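Local coordinates for protein hydroxynitrile lyase (Passiflora edulis, PDB 5Y02) that probably acts as a lyase that splits cyanohydrins such as (R)-mandelonitrile, working as a homodimer of the stress-responsive alpha/beta barrel family, at residues E5-I10 against N102-E107; V11-K16 against H63-T68; D59-A64 against C95-V100. All blocks are in the same frame, centred on the assembly; numbering follows the deposited sequence. Where two conformers were deposited one is given.

Contact 1. Residues E5-I10 against N102-E107; sequences EIVRHI and NYIINE. With MXN ((2R)-hydroxy(phenyl)ethanenitrile), chain M.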
loop_
_atom_site.group_PDB
_atom_site.type_symbol
_atom_site.label_atom_id
_atom_site.label_comp_id
_atom_site.label_asym_id
_atom_site.label_seq_id
_atom_site.Cartn_x
_atom_site.Cartn_y
_atom_site.Cartn_z
ATOM N N GLU A 5 17.847 5.753 -4.883
ATOM C CA GLU A 5 16.804 5.536 -3.860
ATOM C C GLU A 5 15.402 5.737 -4.474
ATOM O O GLU A 5 14.813 6.818 -4.396
ATOM C CB GLU A 5 17.012 6.444 -2.632
ATOM C CG GLU A 5 18.417 6.446 -2.027
ATOM C CD GLU A 5 18.899 5.096 -1.529
ATOM O OE1 GLU A 5 20.130 4.931 -1.387
ATOM O OE2 GLU A 5 18.071 4.201 -1.267
ATOM N N ILE A 6 14.907 4.668 -5.096
ATOM C CA ILE A 6 13.550 4.594 -5.667
ATOM C C ILE A 6 12.458 4.601 -4.571
ATOM O O ILE A 6 12.564 3.880 -3.577
ATOM C CB ILE A 6 13.433 3.336 -6.552
ATOM C CG1 ILE A 6 14.256 3.545 -7.831
ATOM C CG2 ILE A 6 11.990 3.017 -6.901
ATOM C CD1 ILE A 6 14.680 2.259 -8.511
ATOM N N VAL A 7 11.410 5.387 -4.804
ATOM C CA VAL A 7 10.370 5.680 -3.808
ATOM C C VAL A 7 9.043 5.078 -4.240
ATOM O O VAL A 7 8.590 5.346 -5.359
ATOM C CB VAL A 7 10.133 7.205 -3.688
ATOM C CG1 VAL A 7 8.946 7.510 -2.778
ATOM C CG2 VAL A 7 11.378 7.930 -3.193
ATOM N N ARG A 8 8.416 4.306 -3.349
ATOM C CA ARG A 8 7.071 3.802 -3.552
ATOM C C ARG A 8 6.082 4.754 -2.903
ATOM O O ARG A 8 6.287 5.211 -1.782
ATOM C CB ARG A 8 6.901 2.410 -2.950
ATOM C CG ARG A 8 7.788 1.331 -3.548
ATOM C CD ARG A 8 7.277 0.883 -4.917
ATOM N NE ARG A 8 6.087 0.035 -4.833
ATOM C CZ ARG A 8 5.162 -0.089 -5.788
ATOM N NH1 ARG A 8 5.224 0.606 -6.930
ATOM N NH2 ARG A 8 4.134 -0.917 -5.600
ATOM N N HIS A 9 4.995 5.012 -3.608
ATOM C CA HIS A 9 3.956 5.928 -3.172
ATOM C C HIS A 9 2.665 5.113 -3.190
ATOM O O HIS A 9 2.162 4.750 -4.262
ATOM C CB HIS A 9 3.909 7.115 -4.139
ATOM C CG HIS A 9 2.781 8.076 -3.912
ATOM N ND1 HIS A 9 2.751 8.953 -2.850
ATOM C CD2 HIS A 9 1.700 8.374 -4.676
ATOM C CE1 HIS A 9 1.673 9.714 -2.940
ATOM N NE2 HIS A 9 1.017 9.386 -4.037
ATOM N N ILE A 10 2.153 4.816 -1.999
ATOM C CA ILE A 10 0.979 3.974 -1.851
ATOM C C ILE A 10 -0.113 4.734 -1.133
ATOM O O ILE A 10 0.102 5.223 -0.048
ATOM C CB ILE A 10 1.226 2.672 -1.053
ATOM C CG1 ILE A 10 2.493 1.955 -1.520
ATOM C CG2 ILE A 10 0.009 1.766 -1.170
ATOM C CD1 ILE A 10 2.493 1.460 -2.933
ATOM N N ASN A 102 4.919 6.930 1.790
ATOM C CA ASN A 102 5.981 7.051 0.788
ATOM C C ASN A 102 7.227 6.453 1.389
ATOM O O ASN A 102 7.587 6.831 2.494
ATOM C CB ASN A 102 6.241 8.519 0.495
ATOM C CG ASN A 102 5.087 9.167 -0.224
ATOM O OD1 ASN A 102 4.849 8.877 -1.385
ATOM N ND2 ASN A 102 4.354 10.024 0.468
ATOM N N TYR A 103 7.879 5.515 0.698
ATOM C CA TYR A 103 9.048 4.836 1.287
ATOM C C TYR A 103 10.050 4.368 0.258
ATOM O O TYR A 103 9.679 4.053 -0.889
ATOM C CB TYR A 103 8.624 3.632 2.140
ATOM C CG TYR A 103 7.735 2.652 1.422
ATOM C CD1 TYR A 103 6.370 2.906 1.322
ATOM C CD2 TYR A 103 8.230 1.481 0.861
ATOM C CE1 TYR A 103 5.522 2.035 0.694
ATOM C CE2 TYR A 103 7.364 0.582 0.220
ATOM C CZ TYR A 103 6.007 0.885 0.152
ATOM O OH TYR A 103 5.062 0.073 -0.469
ATOM N N ILE A 104 11.306 4.290 0.702
ATOM C CA ILE A 104 12.366 3.664 -0.071
ATOM C C ILE A 104 12.233 2.156 0.103
ATOM O O ILE A 104 11.907 1.690 1.192
ATOM C CB ILE A 104 13.752 4.151 0.412
ATOM C CG1 ILE A 104 13.910 5.650 0.107
ATOM C CG2 ILE A 104 14.890 3.319 -0.181
ATOM C CD1 ILE A 104 13.722 6.027 -1.344
ATOM N N ILE A 105 12.520 1.412 -0.955
ATOM C CA ILE A 105 12.421 -0.054 -0.952
ATOM C C ILE A 105 13.571 -0.716 -0.215
ATOM O O ILE A 105 14.747 -0.373 -0.425
ATOM C CB ILE A 105 12.373 -0.592 -2.399
ATOM C CG1 ILE A 105 11.048 -0.199 -3.042
ATOM C CG2 ILE A 105 12.566 -2.114 -2.461
ATOM C CD1 ILE A 105 11.107 -0.084 -4.557
ATOM N N ASN A 106 13.206 -1.656 0.661
ATOM C CA ASN A 106 14.115 -2.659 1.211
ATOM C C ASN A 106 13.597 -4.046 0.776
ATOM O O ASN A 106 12.382 -4.272 0.673
ATOM C CB ASN A 106 14.151 -2.578 2.739
ATOM C CG ASN A 106 14.627 -1.234 3.243
ATOM O OD1 ASN A 106 15.691 -0.770 2.855
ATOM N ND2 ASN A 106 13.841 -0.603 4.113
ATOM N N GLU A 107 14.514 -4.972 0.522
ATOM C CA GLU A 107 14.142 -6.344 0.155
ATOM C C GLU A 107 14.727 -7.345 1.151
ATOM O O GLU A 107 14.480 -8.548 1.041
ATOM C CB GLU A 107 14.578 -6.649 -1.281
ATOM C CG GLU A 107 14.110 -5.589 -2.271
ATOM C CD GLU A 107 13.922 -6.082 -3.700
ATOM O OE1 GLU A 107 13.308 -5.328 -4.483
ATOM O OE2 GLU A 107 14.371 -7.198 -4.054
ATOM O OXT GLU A 107 15.432 -6.970 2.099
HETATM C C1 MXN M . -2.046 12.245 -5.483
HETATM C C2 MXN M . -2.931 13.211 -5.013
HETATM C C3 MXN M . -2.970 14.482 -5.589
HETATM C C4 MXN M . -2.124 14.776 -6.652
HETATM C C5 MXN M . -1.228 13.824 -7.120
HETATM C C6 MXN M . -1.184 12.559 -6.545
HETATM C C7 MXN M . -2.019 10.925 -4.803
HETATM C C8 MXN M . -1.627 11.204 -3.402
HETATM N N9 MXN M . -1.314 11.436 -2.301
HETATM O O10 MXN M . -1.054 10.050 -5.416
HETATM O O HOH W 1 14.337 1.889 -3.493
#
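The His9 ring is gripped at two points of its edge and near its own plane. On one side ND1 donates to Asn102 OD1 at 2.6 Å, along a lone pair of the amide oxygen. The Asn102 amide lies nearly coplanar with the ring, 14° apart. On the other side His9 NE2 meets the mandelonitrile hydroxyl O10 at 2.6 Å, a hydrogen bond in which either atom could be the donor. The two bonds fix the rotation and plane of the ring. An alanine in place of His9 would probably loosen the ligand, because both the bond to O10 and the hold of Asn102 on the ring would go. The Tyr103 ring carries Arg8 CB over one face, 3.8 Å from its centroid. The Tyr103 CG sits in the crowded position between backbone N and carbonyl carbon, which lays the ring over Arg8. These groups hang from antiparallel strands 7-10 and 102-104 of the barrel sheet. Arg8 and Tyr103 are the hydrogen-bonded pair, with Arg8 N to Tyr103 O at 2.8 Å. Arg8 NE and Tyr103 OH both meet Glu66 of the second subunit, while Arg8 NH2 pairs with Glu66 of its own chain. Val7 and Ile104 share the face of His9, Val7 CG2 touching Ile104 CD1 at 3.5 Å. Past the strand ends, a water bridges Ile6 O and Ile105 N.

Contact 2. Residues V11-K16 against H63-T68; sequences VFNRYK and HAYEST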
loop_
_atom_site.group_PDB
_atom_site.type_symbol
_atom_site.label_atom_id
_atom_site.label_comp_id
_atom_site.label_asym_id
_atom_site.label_seq_id
_atom_site.Cartn_x
_atom_site.Cartn_y
_atom_site.Cartn_z
ATOM N N VAL A 11 -1.290 4.736 -1.744
ATOM C CA VAL A 11 -2.469 5.454 -1.294
ATOM C C VAL A 11 -3.566 4.428 -1.061
ATOM O O VAL A 11 -3.845 3.589 -1.926
ATOM C CB VAL A 11 -2.935 6.457 -2.361
ATOM C CG1 VAL A 11 -4.209 7.186 -1.923
ATOM C CG2 VAL A 11 -1.810 7.434 -2.671
ATOM N N PHE A 12 -4.181 4.483 0.115
ATOM C CA PHE A 12 -5.454 3.782 0.358
ATOM C C PHE A 12 -6.523 4.866 0.570
ATOM O O PHE A 12 -6.277 5.818 1.294
ATOM C CB PHE A 12 -5.452 2.950 1.647
ATOM C CG PHE A 12 -4.492 1.793 1.692
ATOM C CD1 PHE A 12 -3.910 1.245 0.559
ATOM C CD2 PHE A 12 -4.234 1.204 2.915
ATOM C CE1 PHE A 12 -3.070 0.155 0.656
ATOM C CE2 PHE A 12 -3.398 0.100 3.014
ATOM C CZ PHE A 12 -2.815 -0.417 1.883
ATOM N N ASN A 13 -7.700 4.719 -0.029
ATOM C CA ASN A 13 -8.801 5.633 0.252
ATOM C C ASN A 13 -10.158 4.947 0.303
ATOM O O ASN A 13 -10.301 3.751 0.027
ATOM C CB ASN A 13 -8.803 6.847 -0.715
ATOM C CG ASN A 13 -9.579 6.601 -1.990
ATOM O OD1 ASN A 13 -9.529 5.523 -2.555
ATOM N ND2 ASN A 13 -10.308 7.630 -2.462
ATOM N N ARG A 14 -11.131 5.753 0.702
ATOM C CA ARG A 14 -12.526 5.446 0.680
ATOM C C ARG A 14 -13.180 6.716 0.157
ATOM O O ARG A 14 -12.825 7.811 0.603
ATOM C CB ARG A 14 -13.028 5.156 2.101
ATOM C CG ARG A 14 -14.469 4.671 2.159
ATOM C CD ARG A 14 -15.010 4.755 3.589
ATOM N NE ARG A 14 -16.410 4.351 3.581
ATOM C CZ ARG A 14 -16.847 3.091 3.567
ATOM N NH1 ARG A 14 -16.002 2.052 3.594
ATOM N NH2 ARG A 14 -18.164 2.857 3.518
ATOM N N TYR A 15 -14.088 6.560 -0.797
ATOM C CA TYR A 15 -14.772 7.686 -1.425
ATOM C C TYR A 15 -15.981 8.138 -0.631
ATOM O O TYR A 15 -16.635 7.340 0.043
ATOM C CB TYR A 15 -15.190 7.351 -2.853
ATOM C CG TYR A 15 -14.005 7.335 -3.781
ATOM C CD1 TYR A 15 -13.495 8.530 -4.293
ATOM C CD2 TYR A 15 -13.359 6.141 -4.112
ATOM C CE1 TYR A 15 -12.391 8.543 -5.128
ATOM C CE2 TYR A 15 -12.260 6.138 -4.964
ATOM C CZ TYR A 15 -11.777 7.337 -5.460
ATOM O OH TYR A 15 -10.670 7.366 -6.271
ATOM N N LYS A 16 -16.287 9.427 -0.759
ATOM C CA LYS A 16 -17.495 9.976 -0.151
ATOM C C LYS A 16 -18.719 9.289 -0.744
ATOM O O LYS A 16 -18.771 9.032 -1.943
ATOM C CB LYS A 16 -17.562 11.461 -0.416
ATOM C CG LYS A 16 -16.393 12.225 0.181
ATOM C CD LYS A 16 -16.786 13.101 1.322
ATOM C CE LYS A 16 -15.568 13.793 1.877
ATOM N NZ LYS A 16 -15.942 15.012 2.621
ATOM N N HIS A 63 -10.109 1.203 -1.835
ATOM C CA HIS A 63 -9.247 1.317 -3.005
ATOM C C HIS A 63 -7.791 1.512 -2.593
ATOM O O HIS A 63 -7.485 2.187 -1.582
ATOM C CB HIS A 63 -9.624 2.535 -3.804
ATOM C CG HIS A 63 -10.910 2.422 -4.544
ATOM N ND1 HIS A 63 -12.139 2.414 -3.916
ATOM C CD2 HIS A 63 -11.160 2.390 -5.877
ATOM C CE1 HIS A 63 -13.087 2.362 -4.835
ATOM N NE2 HIS A 63 -12.523 2.348 -6.030
ATOM N N ALA A 64 -6.896 0.915 -3.385
ATOM C CA ALA A 64 -5.465 1.129 -3.258
ATOM C C ALA A 64 -4.908 1.590 -4.599
ATOM O O ALA A 64 -5.386 1.163 -5.663
ATOM C CB ALA A 64 -4.757 -0.146 -2.825
ATOM N N TYR A 65 -3.898 2.439 -4.516
ATOM C CA TYR A 65 -3.194 2.960 -5.698
ATOM C C TYR A 65 -1.701 2.934 -5.388
ATOM O O TYR A 65 -1.269 3.416 -4.330
ATOM C CB TYR A 65 -3.633 4.389 -6.023
ATOM C CG TYR A 65 -5.104 4.635 -5.871
ATOM C CD1 TYR A 65 -5.646 4.880 -4.607
ATOM C CD2 TYR A 65 -5.968 4.628 -6.960
ATOM C CE1 TYR A 65 -6.989 5.113 -4.430
ATOM C CE2 TYR A 65 -7.331 4.864 -6.789
ATOM C CZ TYR A 65 -7.833 5.111 -5.514
ATOM O OH TYR A 65 -9.167 5.345 -5.284
ATOM N N GLU A 66 -0.910 2.420 -6.325
ATOM C CA GLU A 66 0.522 2.326 -6.141
ATOM C C GLU A 66 1.221 2.983 -7.322
ATOM O O GLU A 66 0.758 2.875 -8.472
ATOM C CB GLU A 66 0.955 0.853 -6.013
ATOM C CG GLU A 66 0.347 -0.081 -7.051
ATOM C CD GLU A 66 0.881 -1.497 -6.960
ATOM O OE1 GLU A 66 1.951 -1.755 -7.546
ATOM O OE2 GLU A 66 0.257 -2.338 -6.262
ATOM N N SER A 67 2.328 3.640 -7.034
ATOM C CA SER A 67 3.192 4.192 -8.093
ATOM C C SER A 67 4.623 4.311 -7.595
ATOM O O SER A 67 4.919 4.156 -6.393
ATOM C CB SER A 67 2.655 5.516 -8.605
ATOM O OG SER A 67 2.430 6.445 -7.572
ATOM N N THR A 68 5.525 4.537 -8.537
ATOM C CA THR A 68 6.936 4.531 -8.244
ATOM C C THR A 68 7.543 5.815 -8.792
ATOM O O THR A 68 7.200 6.221 -9.889
ATOM C CB THR A 68 7.620 3.309 -8.888
ATOM O OG1 THR A 68 7.083 2.103 -8.351
ATOM C CG2 THR A 68 9.121 3.330 -8.630
#
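Tyr65 reaches along the neighbouring strand, and its atoms meet three residues in turn. The CB stays 4.2 Å from Val11 O. Further out, CD1 rests on Val11 CG1 at 3.8 Å. The ring edge then passes Asn13 OD1, which lies near the ring plane by CE1. At the tip, OH donates to Asn13 OD1 at 2.8 Å, approaching from above the amide's carbonyl plane. The same OH accepts from Tyr15 OH at 2.7 Å, the two tyrosines meeting tip to tip. Asn13 CG takes the crowded position between backbone N and carbonyl carbon, and its ND2 sits over the centre of the Tyr15 ring. Tyr15 also turns its edge to the face of His63, with ring planes at 87° and centroids 5.0 Å apart. Beneath these side chains, strands 11-15 and 63-68 run antiparallel in the central part of the barrel sheet. Val11 with Tyr65 and Asn13 with His63 are hydrogen-bonded pairs. Phe12 and Ala64 face the other side, towards the second subunit, where Phe12 stacks on its counterpart. Helix 21-37 covers the tyrosine face, and Val11 touches the bound mandelonitrile. The hydrogen bonds run in one direction, from Tyr15 OH to Tyr65 OH to Asn13 OD1, so the buried Tyr65 OH both gives and takes a hydrogen bond, which would fix its rotation.

Contact 3. Residues D59-A64 against C95-V100; sequences DGFTHA and CEKIVV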
loop_
_atom_site.group_PDB
_atom_site.type_symbol
_atom_site.label_atom_id
_atom_site.label_comp_id
_atom_site.label_asym_id
_atom_site.label_seq_id
_atom_site.Cartn_x
_atom_site.Cartn_y
_atom_site.Cartn_z
ATOM N N ASP A 59 -10.252 -2.013 7.178
ATOM C CA ASP A 59 -10.654 -0.908 8.034
ATOM C C ASP A 59 -11.436 0.178 7.297
ATOM O O ASP A 59 -11.238 1.364 7.538
ATOM C CB ASP A 59 -9.430 -0.331 8.754
ATOM C CG ASP A 59 -9.807 0.558 9.942
ATOM O OD1 ASP A 59 -10.935 0.435 10.470
ATOM O OD2 ASP A 59 -8.969 1.396 10.325
ATOM N N GLY A 60 -12.331 -0.240 6.411
ATOM C CA GLY A 60 -13.178 0.681 5.666
ATOM C C GLY A 60 -12.554 1.291 4.422
ATOM O O GLY A 60 -13.257 1.950 3.661
ATOM N N PHE A 61 -11.256 1.062 4.182
ATOM C CA PHE A 61 -10.635 1.483 2.923
ATOM C C PHE A 61 -11.051 0.537 1.800
ATOM O O PHE A 61 -11.090 -0.683 1.973
ATOM C CB PHE A 61 -9.115 1.565 3.063
ATOM C CG PHE A 61 -8.663 2.645 3.997
ATOM C CD1 PHE A 61 -8.575 3.973 3.547
ATOM C CD2 PHE A 61 -8.354 2.364 5.321
ATOM C CE1 PHE A 61 -8.174 4.981 4.396
ATOM C CE2 PHE A 61 -7.951 3.376 6.187
ATOM C CZ PHE A 61 -7.867 4.686 5.726
ATOM N N THR A 62 -11.384 1.106 0.652
ATOM C CA THR A 62 -11.916 0.334 -0.463
ATOM C C THR A 62 -10.997 0.234 -1.669
ATOM O O THR A 62 -11.146 -0.701 -2.440
ATOM C CB THR A 62 -13.251 0.903 -0.939
ATOM O OG1 THR A 62 -13.069 2.260 -1.341
ATOM C CG2 THR A 62 -14.279 0.857 0.230
ATOM N N HIS A 63 -10.109 1.203 -1.835
ATOM C CA HIS A 63 -9.247 1.317 -3.005
ATOM C C HIS A 63 -7.791 1.512 -2.593
ATOM O O HIS A 63 -7.485 2.187 -1.582
ATOM C CB HIS A 63 -9.624 2.535 -3.804
ATOM C CG HIS A 63 -10.910 2.422 -4.544
ATOM N ND1 HIS A 63 -12.139 2.414 -3.916
ATOM C CD2 HIS A 63 -11.160 2.390 -5.877
ATOM C CE1 HIS A 63 -13.087 2.362 -4.835
ATOM N NE2 HIS A 63 -12.523 2.348 -6.030
ATOM N N ALA A 64 -6.896 0.915 -3.385
ATOM C CA ALA A 64 -5.465 1.129 -3.258
ATOM C C ALA A 64 -4.908 1.590 -4.599
ATOM O O ALA A 64 -5.386 1.163 -5.663
ATOM C CB ALA A 64 -4.757 -0.146 -2.825
ATOM N N CYS A 95 -12.398 12.095 -1.013
ATOM C CA CYS A 95 -12.003 11.057 -0.053
ATOM C C CYS A 95 -12.769 11.201 1.252
ATOM O O CYS A 95 -12.673 12.236 1.936
ATOM C CB CYS A 95 -10.502 11.108 0.243
ATOM S SG CYS A 95 -9.394 10.711 -1.126
ATOM N N GLU A 96 -13.529 10.169 1.603
ATOM C CA GLU A 96 -14.075 10.072 2.963
ATOM C C GLU A 96 -12.916 9.901 3.950
ATOM O O GLU A 96 -12.849 10.561 4.997
ATOM C CB GLU A 96 -15.071 8.917 3.051
ATOM C CG GLU A 96 -15.690 8.711 4.418
ATOM C CD GLU A 96 -16.447 9.932 4.906
ATOM O OE1 GLU A 96 -17.075 10.652 4.086
ATOM O OE2 GLU A 96 -16.397 10.169 6.121
ATOM N N LYS A 97 -11.978 9.024 3.595
ATOM C CA LYS A 97 -10.701 8.993 4.274
ATOM C C LYS A 97 -9.570 8.544 3.371
ATOM O O LYS A 97 -9.796 8.070 2.264
ATOM C CB LYS A 97 -10.776 8.155 5.537
ATOM C CG LYS A 97 -11.272 6.749 5.329
ATOM C CD LYS A 97 -11.438 6.096 6.687
ATOM C CE LYS A 97 -11.543 4.589 6.595
ATOM N NZ LYS A 97 -11.227 4.022 7.942
ATOM N N ILE A 98 -8.350 8.730 3.859
ATOM C CA ILE A 98 -7.167 8.469 3.045
ATOM C C ILE A 98 -5.979 8.203 3.961
ATOM O O ILE A 98 -5.886 8.774 5.048
ATOM C CB ILE A 98 -6.885 9.639 2.079
ATOM C CG1 ILE A 98 -5.731 9.291 1.118
ATOM C CG2 ILE A 98 -6.590 10.933 2.837
ATOM C CD1 ILE A 98 -5.483 10.335 0.069
ATOM N N VAL A 99 -5.109 7.291 3.545
ATOM C CA VAL A 99 -3.796 7.146 4.152
ATOM C C VAL A 99 -2.786 6.957 3.016
ATOM O O VAL A 99 -3.075 6.243 2.045
ATOM C CB VAL A 99 -3.730 6.001 5.184
ATOM C CG1 VAL A 99 -4.154 4.674 4.580
ATOM C CG2 VAL A 99 -2.347 5.883 5.798
ATOM N N VAL A 100 -1.642 7.619 3.144
ATOM C CA VAL A 100 -0.587 7.597 2.127
ATOM C C VAL A 100 0.749 7.339 2.802
ATOM O O VAL A 100 1.097 8.019 3.753
ATOM C CB VAL A 100 -0.518 8.935 1.353
ATOM C CG1 VAL A 100 0.435 8.816 0.178
ATOM C CG2 VAL A 100 -1.904 9.342 0.847
HETATM O O HOH W 2 -9.237 4.532 9.439
#
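Aromatic contacts dominate here, and all centre on Phe61. Lys97 crosses its ring at about a right angle, with CE over the centre of one face, 3.8 Å from the centroid. Val99 CG1 covers the opposite face, 4.2 Å from the centroid, so the ring is sandwiched between the two side chains. Ile98 N comes to the ring edge, near its plane. The ammonium of Lys97 adds an off-centre cation-pi contact, with NZ 4.3 Å from the Phe61 centroid. Lys97 CG occupies the crowded position between backbone N and carbonyl carbon, and the rest of the chain is extended, which carries NZ across the ring to the loop. The polar contacts begin at that tip. Lys97 NZ donates to the backbone Asp59 O at 2.7 Å, nearly along the C=O axis. A water accepts from NZ and donates to Asp59 OD2, while OD2 itself stays 4.2 Å from NZ, beyond a salt bridge. Backbone shape is the third element. Two classic beta bulges flank strand 7-15, Thr62-His63 opposite Asn13 and Glu96-Lys97 opposite Arg14. Gly60 has positive phi and lies close under Lys97 CE. The contact thus ties the loop before strand 63-69 to the start of strand 95-104, and Leu101 of the second subunit packs on Phe61. Carbonyl, water and ring face would probably stabilise the lysine charge, and the nearby carboxylate may add to this.

In the fold
All three contacts reach one four-stranded antiparallel sheet, ordered 44-48, 63-69, 7-15, 95-104. Contacts 1 and 2 both use strand 7-15: contact 1 pairs its first half with the end of 95-104, and contact 2 pairs its second half with 63-69. Contact 3 joins the loop before 63-69 to 95-104, near the bulged end. Centre to centre, contact 2 is about 6 Å from contact 3, with which it shares His63 and Ala64, and contact 1 is about 16 and 20 Å from contacts 2 and 3. Along the chain, both nest inside the loop closed by contact 1. The sheet joins the chain ends, lines the pocket with His9, Val11 and Val100, and meets the second subunit.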